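Local coordinates for protein tryptophan halogenase (Shewanella frigidimarina, PDB 2PYX) that probably acts as a flavin-dependent halogenase, using reduced FAD and oxygen to halogenate tryptophan or a related substrate, at residues D79-C84 / E513-V518; K293-V298 / F314-V319; K341-N346 / D387-R392. All coordinates share one frame; numbering follows the deposited sequence.

Each of the three contacts has its centre 21 to 23 Å from that of the single chain. Interaction 1 closes the longest loop, joining helix 77-83 to helix 511-520 near the C-terminus; interactions 2 and 3 fall one after the other inside it. Interaction 2 sets helix 306-317 on strand 292-299 of the large mixed sheet, its centre 26 Å from that of interaction 1. Interaction 3 belongs to the other, Rossmann-type sheet, where edge strand 343-344 meets helix 383-413, about 40 Å from both others, centre to centre, and across the chain's centre from them. None touches another, but interactions 1 and 2 both border the large mixed sheet.

Interaction 1 of 3, residues D79-C84 / E513-V518; sequences DFIRQC and ELLDKV
R82 and I81, neighbours on helix 77-83, meet helix 511-520 in two different ways, one polar and one apolar. The polar part is a side-on grip on a single atom: R82 NE and NH2 both donate to V518 O. The NH2 to V518 O bond is 2.8 Å and arrives nearly in line with the carbonyl, whereas NE lies 3.1 Å from V518 O and comes in tilted from the carbonyl plane. With V518 O close to the guanidinium plane, the N-H...O angles are 146° and 137°, bent as expected when two donors share one acceptor. The arginine chain runs extended from CG to NE, which carries the group from an exposed helix position across to the other backbone.

Beside this grip the apolar part is built on one methyl. I81 CG2 sits 3.8 Å from L515 CD2 and 4.0 Å from V518 CG1, and I81 crosses both partners at about a right angle. F88 of strand 87-95 lies against I81 and L515, while F523 packs on V518.

The short helical segments cross at -107° with their axes 10.8 Å apart, and only I81 and R82 on one side meet L515 and V518 on the other. It is a helix-helix contact beside strand 87-95, the strand bearing K89, the predicted active-site lysine.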
ATOM      1  N   ASP A  79      17.405   5.684  11.391  1.00 13.99           N
ATOM      2  CA  ASP A  79      17.961   4.376  11.061  1.00 14.51           C
ATOM      3  C   ASP A  79      17.230   3.775   9.848  1.00 15.66           C
ATOM      4  O   ASP A  79      17.840   3.278   8.927  1.00 15.04           O
ATOM      5  CB  ASP A  79      17.812   3.409  12.251  1.00 15.54           C
ATOM      6  CG  ASP A  79      18.732   3.728  13.415  1.00 19.56           C
ATOM      7  OD1 ASP A  79      19.670   4.540  13.286  1.00 18.97           O
ATOM      8  OD2 ASP A  79      18.524   3.118  14.483  1.00 21.73           O
ATOM      9  N   PHE A  80      15.898   3.810   9.875  1.00 14.45           N
ATOM     10  CA  PHE A  80      15.098   3.306   8.761  1.00 14.17           C
ATOM     11  C   PHE A  80      15.448   3.986   7.436  1.00 13.49           C
ATOM     12  O   PHE A  80      15.709   3.340   6.409  1.00 13.62           O
ATOM     13  CB  PHE A  80      13.595   3.472   9.087  1.00 13.43           C
ATOM     14  CG  PHE A  80      12.692   3.213   7.912  1.00 11.64           C
ATOM     15  CD1 PHE A  80      12.441   1.915   7.478  1.00 12.84           C
ATOM     16  CD2 PHE A  80      12.101   4.265   7.215  1.00 11.17           C
ATOM     17  CE1 PHE A  80      11.647   1.681   6.369  1.00 13.09           C
ATOM     18  CE2 PHE A  80      11.311   4.029   6.119  1.00 12.29           C
ATOM     19  CZ  PHE A  80      11.068   2.740   5.688  1.00 11.62           C
ATOM     20  N   ILE A  81      15.413   5.315   7.437  1.00 12.40           N
ATOM     21  CA  ILE A  81      15.660   6.084   6.221  1.00 13.95           C
ATOM     22  C   ILE A  81      17.057   5.801   5.671  1.00 15.96           C
ATOM     23  O   ILE A  81      17.242   5.588   4.468  1.00 15.59           O
ATOM     24  CB  ILE A  81      15.434   7.611   6.466  1.00 15.06           C
ATOM     25  CG1 ILE A  81      13.949   7.874   6.670  1.00 15.07           C
ATOM     26  CG2 ILE A  81      15.973   8.461   5.309  1.00 17.60           C
ATOM     27  CD1 ILE A  81      13.615   9.302   7.096  1.00 16.43           C
ATOM     28  N   ARG A  82      18.032   5.768   6.578  1.00 14.29           N
ATOM     29  CA  ARG A  82      19.410   5.586   6.183  1.00 17.65           C
ATOM     30  C   ARG A  82      19.634   4.184   5.646  1.00 18.22           C
ATOM     31  O   ARG A  82      20.292   4.019   4.631  1.00 20.88           O
ATOM     32  CB  ARG A  82      20.324   5.868   7.373  1.00 15.90           C
ATOM     33  CG  ARG A  82      20.359   7.388   7.791  1.00 23.21           C
ATOM     34  CD  ARG A  82      20.970   7.609   9.171  1.00 25.11           C
ATOM     35  NE  ARG A  82      20.959   9.018   9.613  1.00 30.10           N
ATOM     36  CZ  ARG A  82      21.122   9.404  10.884  1.00 28.82           C
ATOM     37  NH1 ARG A  82      21.297   8.500  11.843  1.00 36.52           N
ATOM     38  NH2 ARG A  82      21.113  10.689  11.217  1.00 26.99           N
ATOM     39  N   GLN A  83      19.078   3.181   6.306  1.00 15.33           N
ATOM     40  CA  GLN A  83      19.378   1.779   5.982  1.00 16.56           C
ATOM     41  C   GLN A  83      18.532   1.182   4.850  1.00 16.48           C
ATOM     42  O   GLN A  83      18.905   0.171   4.243  1.00 17.56           O
ATOM     43  CB  GLN A  83      19.298   0.938   7.253  1.00 18.76           C
ATOM     44  CG  GLN A  83      20.401   1.332   8.234  1.00 24.38           C
ATOM     45  CD  GLN A  83      20.236   0.700   9.604  1.00 27.74           C
ATOM     46  OE1 GLN A  83      19.801  -0.442   9.722  1.00 32.37           O
ATOM     47  NE2 GLN A  83      20.578   1.453  10.651  1.00 32.36           N
ATOM     48  N   CYS A  84      17.378   1.791   4.567  1.00 14.62           N
ATOM     49  CA  CYS A  84      16.436   1.213   3.611  1.00 14.67           C
ATOM     50  C   CYS A  84      16.317   2.008   2.314  1.00 15.48           C
ATOM     51  O   CYS A  84      15.367   1.793   1.542  1.00 15.87           O
ATOM     52  CB  CYS A  84      15.059   1.054   4.277  1.00 16.24           C
ATOM     53  SG  CYS A  84      15.175   0.026   5.751  1.00 17.05           S
ATOM     54  N   GLU A 513      17.199  18.082  -0.173  1.00 17.14           N
ATOM     55  CA  GLU A 513      17.841  18.910   0.860  1.00 20.10           C
ATOM     56  C   GLU A 513      17.550  18.376   2.274  1.00 19.44           C
ATOM     57  O   GLU A 513      18.443  18.355   3.124  1.00 19.67           O
ATOM     58  CB  GLU A 513      17.566  20.410   0.651  1.00 23.16           C
ATOM     59  CG  GLU A 513      16.558  21.109   1.487  1.00 26.96           C
ATOM     60  CD  GLU A 513      16.285  22.520   0.972  1.00 28.91           C
ATOM     61  OE1 GLU A 513      17.221  23.374   0.969  1.00 36.19           O
ATOM     62  OE2 GLU A 513      15.133  22.796   0.581  1.00 23.56           O
ATOM     63  N   LEU A 514      16.333  17.857   2.491  1.00 17.25           N
ATOM     64  CA  LEU A 514      15.958  17.275   3.771  1.00 15.91           C
ATOM     65  C   LEU A 514      16.705  15.961   4.020  1.00 16.18           C
ATOM     66  O   LEU A 514      17.296  15.771   5.084  1.00 20.96           O
ATOM     67  CB  LEU A 514      14.429  17.082   3.859  1.00 16.62           C
ATOM     68  CG  LEU A 514      13.940  16.397   5.121  1.00 13.49           C
ATOM     69  CD1 LEU A 514      14.446  17.152   6.384  1.00 14.55           C
ATOM     70  CD2 LEU A 514      12.412  16.241   5.154  1.00 15.68           C
ATOM     71  N   LEU A 515      16.682  15.064   3.040  1.00 15.76           N
ATOM     72  CA  LEU A 515      17.333  13.782   3.173  1.00 17.50           C
ATOM     73  C   LEU A 515      18.834  13.946   3.398  1.00 17.85           C
ATOM     74  O   LEU A 515      19.424  13.181   4.154  1.00 19.11           O
ATOM     75  CB  LEU A 515      17.017  12.903   1.965  1.00 17.20           C
ATOM     76  CG  LEU A 515      15.562  12.425   1.904  1.00 18.06           C
ATOM     77  CD1 LEU A 515      15.291  11.794   0.537  1.00 20.45           C
ATOM     78  CD2 LEU A 515      15.237  11.429   3.006  1.00 22.13           C
ATOM     79  N   ASP A 516      19.449  14.957   2.779  1.00 18.43           N
ATOM     80  CA  ASP A 516      20.869  15.223   3.055  1.00 20.19           C
ATOM     81  C   ASP A 516      21.111  15.497   4.544  1.00 19.21           C
ATOM     82  O   ASP A 516      22.091  15.009   5.130  1.00 21.58           O
ATOM     83  CB  ASP A 516      21.365  16.411   2.242  1.00 21.99           C
ATOM     84  CG  ASP A 516      21.568  16.093   0.782  1.00 22.93           C
ATOM     85  OD1 ASP A 516      21.630  14.905   0.376  1.00 25.12           O
ATOM     86  OD2 ASP A 516      21.673  17.074   0.020  1.00 27.38           O
ATOM     87  N   LYS A 517      20.246  16.292   5.160  1.00 18.50           N
ATOM     88  CA  LYS A 517      20.369  16.590   6.597  1.00 19.00           C
ATOM     89  C   LYS A 517      19.940  15.429   7.486  1.00 18.90           C
ATOM     90  O   LYS A 517      20.440  15.267   8.591  1.00 18.16           O
ATOM     91  CB  LYS A 517      19.632  17.882   6.964  1.00 19.51           C
ATOM     92  CG  LYS A 517      20.272  19.143   6.352  1.00 20.57           C
ATOM     93  CD  LYS A 517      21.612  19.460   7.018  1.00 22.85           C
ATOM     94  CE  LYS A 517      22.273  20.749   6.465  1.00 22.99           C
ATOM     95  NZ  LYS A 517      22.657  20.584   5.045  1.00 21.95           N
ATOM     96  N   VAL A 518      18.996  14.619   7.029  1.00 19.25           N
ATOM     97  CA  VAL A 518      18.644  13.419   7.782  1.00 18.88           C
ATOM     98  C   VAL A 518      19.837  12.480   7.832  1.00 18.79           C
ATOM     99  O   VAL A 518      20.085  11.869   8.854  1.00 19.06           O
ATOM    100  CB  VAL A 518      17.431  12.688   7.158  1.00 20.14           C
ATOM    101  CG1 VAL A 518      17.240  11.316   7.801  1.00 18.53           C
ATOM    102  CG2 VAL A 518      16.187  13.533   7.315  1.00 19.56           C
TER

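Interaction 2 of 3, residues K293-V298 / F314-V319; sequences KGVGYV and FNYLGV
V295 on strand 292-299 meets Y316 and L317 from the last turn of helix 306-317, a helix packed on the large mixed sheet of the halogenase. The link is wholly apolar, with no hydrogen bond between the two segments, and it turns on one methyl group, V295 CG1.

With chi1 at 176°, V295 has CG1 opposite its own backbone N, and this methyl reaches both helix residues. It stands 3.8 Å from Y316 CE2 and 4.0 Å from Y316 CD2, so the touch falls on one side of the phenol, approached at a slant. The tyrosine also has its CG trans to the backbone N (chi1 172°), which swings the ring off the helix and toward the sheet. At its far end Y316 OH is hydrogen-bonded to D286 of strand 282-288; the phenol is thus held at both its polar end and its apolar side.

L317 reaches the same valine through one branch. Its bond to CB does not aim at the strand, but its CD2 methyl still comes within 4.1 Å of V295 CG1. The same leucine rests on I259 and V261 of strand 255-262, while I284 of strand 282-288 lies against both V295 and Y316. The helix end therefore lies over strand 292-299 and both of its sheet neighbours.

Just beyond these residues the helix stops in a Schellman motif. G318 takes a positive phi of 78°, and two backbone bonds fasten the reversal: G318 N donates to N315 O at 3.1 Å, and V319 N donates to F314 O, also at 3.1 Å.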
ATOM      1  N   LYS A 293      15.617   5.587  -9.352  1.00 19.35           N
ATOM      2  CA  LYS A 293      14.167   5.354  -9.462  1.00 19.93           C
ATOM      3  C   LYS A 293      13.880   3.888  -9.788  1.00 20.70           C
ATOM      4  O   LYS A 293      14.697   3.181 -10.387  1.00 23.42           O
ATOM      5  CB  LYS A 293      13.556   6.230 -10.546  1.00 19.02           C
ATOM      6  CG  LYS A 293      13.593   7.720 -10.231  1.00 22.65           C
ATOM      7  CD  LYS A 293      13.223   8.585 -11.408  1.00 24.96           C
ATOM      8  CE  LYS A 293      14.414   8.776 -12.347  1.00 32.21           C
ATOM      9  NZ  LYS A 293      14.060   9.544 -13.578  1.00 32.24           N
ATOM     10  N   GLY A 294      12.714   3.430  -9.354  1.00 16.29           N
ATOM     11  CA  GLY A 294      12.162   2.142  -9.781  1.00 16.50           C
ATOM     12  C   GLY A 294      11.006   2.438 -10.689  1.00 15.41           C
ATOM     13  O   GLY A 294      10.154   3.266 -10.343  1.00 15.33           O
ATOM     14  N   VAL A 295      10.991   1.800 -11.860  1.00 13.71           N
ATOM     15  CA  VAL A 295       9.980   2.061 -12.893  1.00 14.24           C
ATOM     16  C   VAL A 295       9.403   0.720 -13.356  1.00 12.90           C
ATOM     17  O   VAL A 295      10.128  -0.256 -13.475  1.00 12.85           O
ATOM     18  CB  VAL A 295      10.571   2.853 -14.095  1.00 14.23           C
ATOM     19  CG1 VAL A 295       9.564   3.031 -15.201  1.00 14.76           C
ATOM     20  CG2 VAL A 295      11.039   4.215 -13.644  1.00 15.34           C
ATOM     21  N   GLY A 296       8.080   0.664 -13.599  1.00 12.24           N
ATOM     22  CA  GLY A 296       7.495  -0.540 -14.145  1.00 12.03           C
ATOM     23  C   GLY A 296       6.247  -0.277 -14.933  1.00 11.79           C
ATOM     24  O   GLY A 296       5.478   0.609 -14.580  1.00 12.06           O
ATOM     25  N   TYR A 297       6.042  -1.061 -15.995  1.00 10.19           N
ATOM     26  CA  TYR A 297       4.850  -0.974 -16.790  1.00  8.64           C
ATOM     27  C   TYR A 297       3.961  -2.167 -16.385  1.00  8.87           C
ATOM     28  O   TYR A 297       4.344  -3.331 -16.520  1.00  9.90           O
ATOM     29  CB  TYR A 297       5.188  -1.098 -18.277  1.00  9.85           C
ATOM     30  CG  TYR A 297       4.052  -0.921 -19.254  1.00  9.47           C
ATOM     31  CD1 TYR A 297       2.844  -0.335 -18.889  1.00  7.79           C
ATOM     32  CD2 TYR A 297       4.193  -1.319 -20.576  1.00 11.00           C
ATOM     33  CE1 TYR A 297       1.794  -0.169 -19.853  1.00  7.81           C
ATOM     34  CE2 TYR A 297       3.169  -1.172 -21.492  1.00 10.68           C
ATOM     35  CZ  TYR A 297       1.982  -0.572 -21.156  1.00  8.66           C
ATOM     36  OH  TYR A 297       0.964  -0.381 -22.025  1.00 10.61           O
ATOM     37  N   VAL A 298       2.789  -1.836 -15.820  1.00  8.30           N
ATOM     38  CA  VAL A 298       1.720  -2.781 -15.515  1.00  8.33           C
ATOM     39  C   VAL A 298       0.811  -2.802 -16.717  1.00  7.15           C
ATOM     40  O   VAL A 298       0.302  -1.762 -17.116  1.00  7.51           O
ATOM     41  CB  VAL A 298       0.945  -2.274 -14.286  1.00  8.81           C
ATOM     42  CG1 VAL A 298      -0.332  -3.075 -14.080  1.00  8.64           C
ATOM     43  CG2 VAL A 298       1.831  -2.279 -13.073  1.00  9.87           C
ATOM     44  N   PHE A 314      10.264   1.500 -22.808  1.00 14.69           N
ATOM     45  CA  PHE A 314      11.502   2.177 -23.231  1.00 15.21           C
ATOM     46  C   PHE A 314      11.209   3.589 -23.727  1.00 14.25           C
ATOM     47  O   PHE A 314      12.029   4.491 -23.518  1.00 16.10           O
ATOM     48  CB  PHE A 314      12.254   1.350 -24.290  1.00 17.11           C
ATOM     49  CG  PHE A 314      12.914   0.113 -23.766  1.00 16.85           C
ATOM     50  CD1 PHE A 314      12.925  -0.206 -22.411  1.00 20.86           C
ATOM     51  CD2 PHE A 314      13.555  -0.765 -24.634  1.00 20.93           C
ATOM     52  CE1 PHE A 314      13.541  -1.357 -21.942  1.00 20.63           C
ATOM     53  CE2 PHE A 314      14.182  -1.901 -24.158  1.00 20.45           C
ATOM     54  CZ  PHE A 314      14.190  -2.196 -22.822  1.00 19.49           C
ATOM     55  N   ASN A 315      10.083   3.795 -24.392  1.00 12.91           N
ATOM     56  CA  ASN A 315       9.645   5.127 -24.785  1.00 15.86           C
ATOM     57  C   ASN A 315       9.503   6.031 -23.575  1.00 17.94           C
ATOM     58  O   ASN A 315       9.919   7.190 -23.583  1.00 18.45           O
ATOM     59  CB  ASN A 315       8.360   5.102 -25.595  1.00 16.41           C
ATOM     60  CG  ASN A 315       8.535   4.507 -26.981  1.00 24.44           C
ATOM     61  OD1 ASN A 315       9.655   4.364 -27.471  1.00 25.63           O
ATOM     62  ND2 ASN A 315       7.418   4.140 -27.612  1.00 25.11           N
ATOM     63  N   TYR A 316       8.887   5.519 -22.508  1.00 15.09           N
ATOM     64  CA  TYR A 316       8.717   6.317 -21.286  1.00 14.04           C
ATOM     65  C   TYR A 316      10.066   6.718 -20.702  1.00 17.01           C
ATOM     66  O   TYR A 316      10.212   7.833 -20.164  1.00 17.55           O
ATOM     67  CB  TYR A 316       7.892   5.511 -20.252  1.00 14.05           C
ATOM     68  CG  TYR A 316       7.797   6.150 -18.880  1.00 10.84           C
ATOM     69  CD1 TYR A 316       6.760   7.017 -18.553  1.00 13.60           C
ATOM     70  CD2 TYR A 316       8.749   5.883 -17.909  1.00 11.08           C
ATOM     71  CE1 TYR A 316       6.679   7.582 -17.296  1.00 11.70           C
ATOM     72  CE2 TYR A 316       8.671   6.465 -16.629  1.00 13.90           C
ATOM     73  CZ  TYR A 316       7.644   7.334 -16.362  1.00 11.54           C
ATOM     74  OH  TYR A 316       7.523   7.934 -15.112  1.00 13.55           O
ATOM     75  N   LEU A 317      11.033   5.802 -20.771  1.00 17.03           N
ATOM     76  CA  LEU A 317      12.391   6.047 -20.258  1.00 19.27           C
ATOM     77  C   LEU A 317      13.193   6.961 -21.179  1.00 21.05           C
ATOM     78  O   LEU A 317      14.208   7.495 -20.751  1.00 25.53           O
ATOM     79  CB  LEU A 317      13.153   4.737 -20.073  1.00 20.00           C
ATOM     80  CG  LEU A 317      12.599   3.736 -19.028  1.00 20.86           C
ATOM     81  CD1 LEU A 317      13.316   2.385 -19.106  1.00 22.69           C
ATOM     82  CD2 LEU A 317      12.640   4.307 -17.614  1.00 21.26           C
ATOM     83  N   GLY A 318      12.751   7.122 -22.420  1.00 21.17           N
ATOM     84  CA  GLY A 318      13.445   7.988 -23.374  1.00 23.79           C
ATOM     85  C   GLY A 318      14.686   7.330 -23.946  1.00 27.32           C
ATOM     86  O   GLY A 318      15.658   8.026 -24.279  1.00 28.93           O
ATOM     87  N   VAL A 319      14.678   6.005 -24.067  1.00 28.60           N
ATOM     88  CA  VAL A 319      15.836   5.267 -24.559  1.00 30.57           C
ATOM     89  C   VAL A 319      15.490   4.481 -25.812  1.00 31.57           C
ATOM     90  O   VAL A 319      14.390   3.977 -25.963  1.00 32.08           O
ATOM     91  CB  VAL A 319      16.448   4.322 -23.487  1.00 29.68           C
ATOM     92  CG1 VAL A 319      16.829   5.115 -22.253  1.00 34.31           C
ATOM     93  CG2 VAL A 319      15.499   3.178 -23.099  1.00 30.14           C
TER

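Interaction 3 of 3, residues K341-N346 / D387-R392; sequences KCWQNN and DTISAR
The methylene of S390 on the indole face of W343, backed by a bridging water, joins helix 383-413 to the edge of the six-stranded sheet. S390 CB lies over the five-membered ring of W343, 3.4 Å from its centroid and 12° off the ring normal, a close CH-pi contact. W343 has its CG trans to the backbone N (chi1 -169°), and this throws the indole out from strand 343-344 toward helix 383-413. The far end of the same ring system meets I389: CG2 of the isoleucine is 3.9 Å from W343 CH2, coming in obliquely. M386 and P380 also pack on the indole.

Strand 343-344 is an outermost strand of the Rossmann-type sheet that contains strand 9-13, and it runs antiparallel to its neighbour 347-349. N394, further along helix 383-413, donates its side-chain ND2 to the strand backbone at W343 O.

The polar side of S390 faces a different set of partners. Its OG donates to a water 2.7 Å away, and that water in turn donates to N345 O (2.8 Å) and to D387 OD1 (2.6 Å). By accepting from the serine and donating to the other two, the water joins the turn after the strand to the helix. D387 OD1 has a second partner in R383, a salt bridge that probably helps to hold the carboxylate. On the strand side, W343 NE1 also makes a weak hydrogen bond to N345 O, at 3.0 Å.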
ATOM      1  N   LYS A 341     -10.608 -16.371   1.954  1.00 10.64           N
ATOM      2  CA  LYS A 341     -10.401 -16.082   3.366  1.00 10.31           C
ATOM      3  C   LYS A 341      -8.900 -15.869   3.561  1.00  9.01           C
ATOM      4  O   LYS A 341      -8.117 -16.468   2.820  1.00 10.86           O
ATOM      5  CB  LYS A 341     -10.822 -17.316   4.199  1.00 12.67           C
ATOM      6  CG  LYS A 341     -12.286 -17.612   4.242  1.00 15.61           C
ATOM      7  CD  LYS A 341     -12.605 -19.037   4.618  1.00 21.35           C
ATOM      8  CE  LYS A 341     -12.660 -19.247   6.054  1.00 27.25           C
ATOM      9  NZ  LYS A 341     -13.284 -20.601   6.327  1.00 17.83           N
ATOM     10  N   CYS A 342      -8.485 -15.085   4.544  1.00  9.13           N
ATOM     11  CA  CYS A 342      -7.064 -15.049   4.957  1.00  9.15           C
ATOM     12  C   CYS A 342      -6.753 -15.983   6.133  1.00  8.61           C
ATOM     13  O   CYS A 342      -5.577 -16.223   6.391  1.00 10.94           O
ATOM     14  CB  CYS A 342      -6.575 -13.658   5.340  1.00  8.88           C
ATOM     15  SG  CYS A 342      -7.286 -12.939   6.816  1.00 11.40           S
ATOM     16  N   TRP A 343      -7.762 -16.509   6.810  1.00  9.43           N
ATOM     17  CA  TRP A 343      -7.561 -17.279   8.035  1.00  8.25           C
ATOM     18  C   TRP A 343      -8.431 -18.549   7.972  1.00  9.16           C
ATOM     19  O   TRP A 343      -9.643 -18.462   7.889  1.00 10.40           O
ATOM     20  CB  TRP A 343      -7.917 -16.440   9.254  1.00  7.84           C
ATOM     21  CG  TRP A 343      -7.526 -16.984  10.591  1.00  8.37           C
ATOM     22  CD1 TRP A 343      -7.312 -18.288  10.936  1.00 10.08           C
ATOM     23  CD2 TRP A 343      -7.336 -16.199  11.778  1.00  7.36           C
ATOM     24  NE1 TRP A 343      -6.977 -18.361  12.291  1.00 11.68           N
ATOM     25  CE2 TRP A 343      -6.993 -17.102  12.828  1.00 10.27           C
ATOM     26  CE3 TRP A 343      -7.435 -14.825  12.065  1.00 10.23           C
ATOM     27  CZ2 TRP A 343      -6.743 -16.668  14.106  1.00  9.51           C
ATOM     28  CZ3 TRP A 343      -7.176 -14.393  13.327  1.00  9.16           C
ATOM     29  CH2 TRP A 343      -6.836 -15.318  14.347  1.00  8.93           C
ATOM     30  N   GLN A 344      -7.778 -19.710   7.907  1.00  9.87           N
ATOM     31  CA  GLN A 344      -8.468 -21.001   7.831  1.00 10.10           C
ATOM     32  C   GLN A 344      -7.832 -21.897   8.891  1.00  9.51           C
ATOM     33  O   GLN A 344      -6.609 -22.017   8.943  1.00 10.42           O
ATOM     34  CB  GLN A 344      -8.268 -21.614   6.433  1.00  9.78           C
ATOM     35  CG  GLN A 344      -8.908 -22.984   6.239  1.00 10.85           C
ATOM     36  CD  GLN A 344     -10.415 -22.911   6.341  1.00 12.71           C
ATOM     37  OE1 GLN A 344     -11.086 -22.178   5.589  1.00 15.56           O
ATOM     38  NE2 GLN A 344     -10.976 -23.668   7.283  1.00 15.20           N
ATOM     39  N   ASN A 345      -8.668 -22.546   9.692  1.00  9.37           N
ATOM     40  CA  ASN A 345      -8.197 -23.329  10.815  1.00  9.62           C
ATOM     41  C   ASN A 345      -7.258 -22.418  11.630  1.00 10.13           C
ATOM     42  O   ASN A 345      -7.664 -21.324  12.069  1.00 11.32           O
ATOM     43  CB  ASN A 345      -7.559 -24.630  10.307  1.00 10.70           C
ATOM     44  CG  ASN A 345      -8.573 -25.611   9.773  1.00 14.91           C
ATOM     45  OD1 ASN A 345      -9.098 -25.446   8.672  1.00 16.80           O
ATOM     46  ND2 ASN A 345      -8.888 -26.623  10.573  1.00 16.31           N
ATOM     47  N   ASN A 346      -6.025 -22.858  11.845  1.00  9.87           N
ATOM     48  CA  ASN A 346      -5.036 -22.116  12.657  1.00 10.48           C
ATOM     49  C   ASN A 346      -3.930 -21.525  11.819  1.00 10.42           C
ATOM     50  O   ASN A 346      -2.785 -21.396  12.262  1.00 11.19           O
ATOM     51  CB  ASN A 346      -4.443 -22.997  13.767  1.00 12.18           C
ATOM     52  CG  ASN A 346      -3.689 -24.171  13.247  1.00 10.93           C
ATOM     53  OD1 ASN A 346      -3.915 -24.679  12.129  1.00 12.55           O
ATOM     54  ND2 ASN A 346      -2.726 -24.648  14.071  1.00 12.60           N
ATOM     55  N   ASP A 387     -12.235 -19.591  16.175  1.00  9.99           N
ATOM     56  CA  ASP A 387     -13.059 -19.428  14.971  1.00  9.84           C
ATOM     57  C   ASP A 387     -13.966 -18.196  15.034  1.00 10.18           C
ATOM     58  O   ASP A 387     -14.335 -17.640  13.991  1.00 10.51           O
ATOM     59  CB  ASP A 387     -13.908 -20.654  14.706  1.00 10.87           C
ATOM     60  CG  ASP A 387     -13.107 -21.891  14.267  1.00 14.13           C
ATOM     61  OD1 ASP A 387     -11.856 -21.890  14.174  1.00 15.29           O
ATOM     62  OD2 ASP A 387     -13.799 -22.924  14.021  1.00 20.65           O
ATOM     63  N   THR A 388     -14.320 -17.736  16.225  1.00 10.43           N
ATOM     64  CA  THR A 388     -15.091 -16.511  16.376  1.00  9.39           C
ATOM     65  C   THR A 388     -14.260 -15.344  15.918  1.00 10.65           C
ATOM     66  O   THR A 388     -14.743 -14.445  15.226  1.00 11.36           O
ATOM     67  CB  THR A 388     -15.556 -16.318  17.823  1.00 10.22           C
ATOM     68  OG1 THR A 388     -16.394 -17.436  18.146  1.00 11.94           O
ATOM     69  CG2 THR A 388     -16.326 -15.042  18.054  1.00 13.14           C
ATOM     70  N   ILE A 389     -12.978 -15.387  16.267  1.00  9.65           N
ATOM     71  CA  ILE A 389     -12.074 -14.316  15.875  1.00 10.37           C
ATOM     72  C   ILE A 389     -11.729 -14.429  14.389  1.00  8.86           C
ATOM     73  O   ILE A 389     -11.775 -13.427  13.663  1.00  8.56           O
ATOM     74  CB  ILE A 389     -10.812 -14.315  16.749  1.00  9.59           C
ATOM     75  CG1 ILE A 389     -11.188 -13.856  18.175  1.00 11.20           C
ATOM     76  CG2 ILE A 389      -9.764 -13.404  16.158  1.00 10.80           C
ATOM     77  CD1 ILE A 389     -10.093 -14.164  19.219  1.00 15.72           C
ATOM     78  N   SER A 390     -11.444 -15.625  13.890  1.00  7.56           N
ATOM     79  CA  SER A 390     -11.090 -15.738  12.487  1.00  7.15           C
ATOM     80  C   SER A 390     -12.257 -15.351  11.605  1.00  8.97           C
ATOM     81  O   SER A 390     -12.070 -14.736  10.536  1.00 10.17           O
ATOM     82  CB  SER A 390     -10.583 -17.101  12.137  1.00  9.77           C
ATOM     83  OG  SER A 390     -11.508 -18.126  12.356  1.00  9.78           O
ATOM     84  N   ALA A 391     -13.475 -15.688  12.034  1.00  9.62           N
ATOM     85  CA  ALA A 391     -14.642 -15.321  11.212  1.00  7.76           C
ATOM     86  C   ALA A 391     -14.731 -13.798  11.056  1.00  8.19           C
ATOM     87  O   ALA A 391     -15.014 -13.291   9.952  1.00  9.45           O
ATOM     88  CB  ALA A 391     -15.906 -15.857  11.805  1.00  9.09           C
ATOM     89  N   ARG A 392     -14.545 -13.030  12.129  1.00  8.77           N
ATOM     90  CA  ARG A 392     -14.710 -11.578  12.020  1.00  9.51           C
ATOM     91  C   ARG A 392     -13.509 -10.938  11.299  1.00  9.30           C
ATOM     92  O   ARG A 392     -13.661  -9.961  10.554  1.00 10.81           O
ATOM     93  CB  ARG A 392     -15.024 -10.939  13.375  1.00 12.99           C
ATOM     94  CG  ARG A 392     -13.885 -10.935  14.373  1.00 10.18           C
ATOM     95  CD  ARG A 392     -14.507 -10.696  15.778  1.00 11.75           C
ATOM     96  NE  ARG A 392     -13.527 -10.464  16.811  1.00 11.69           N
ATOM     97  CZ  ARG A 392     -13.810 -10.331  18.096  1.00 14.46           C
ATOM     98  NH1 ARG A 392     -15.049 -10.507  18.506  1.00 13.21           N
ATOM     99  NH2 ARG A 392     -12.830 -10.076  18.961  1.00 16.39           N
TER
HETATM  100  O   HOH W   1     -10.258 -20.500  12.595  1.00 16.71           O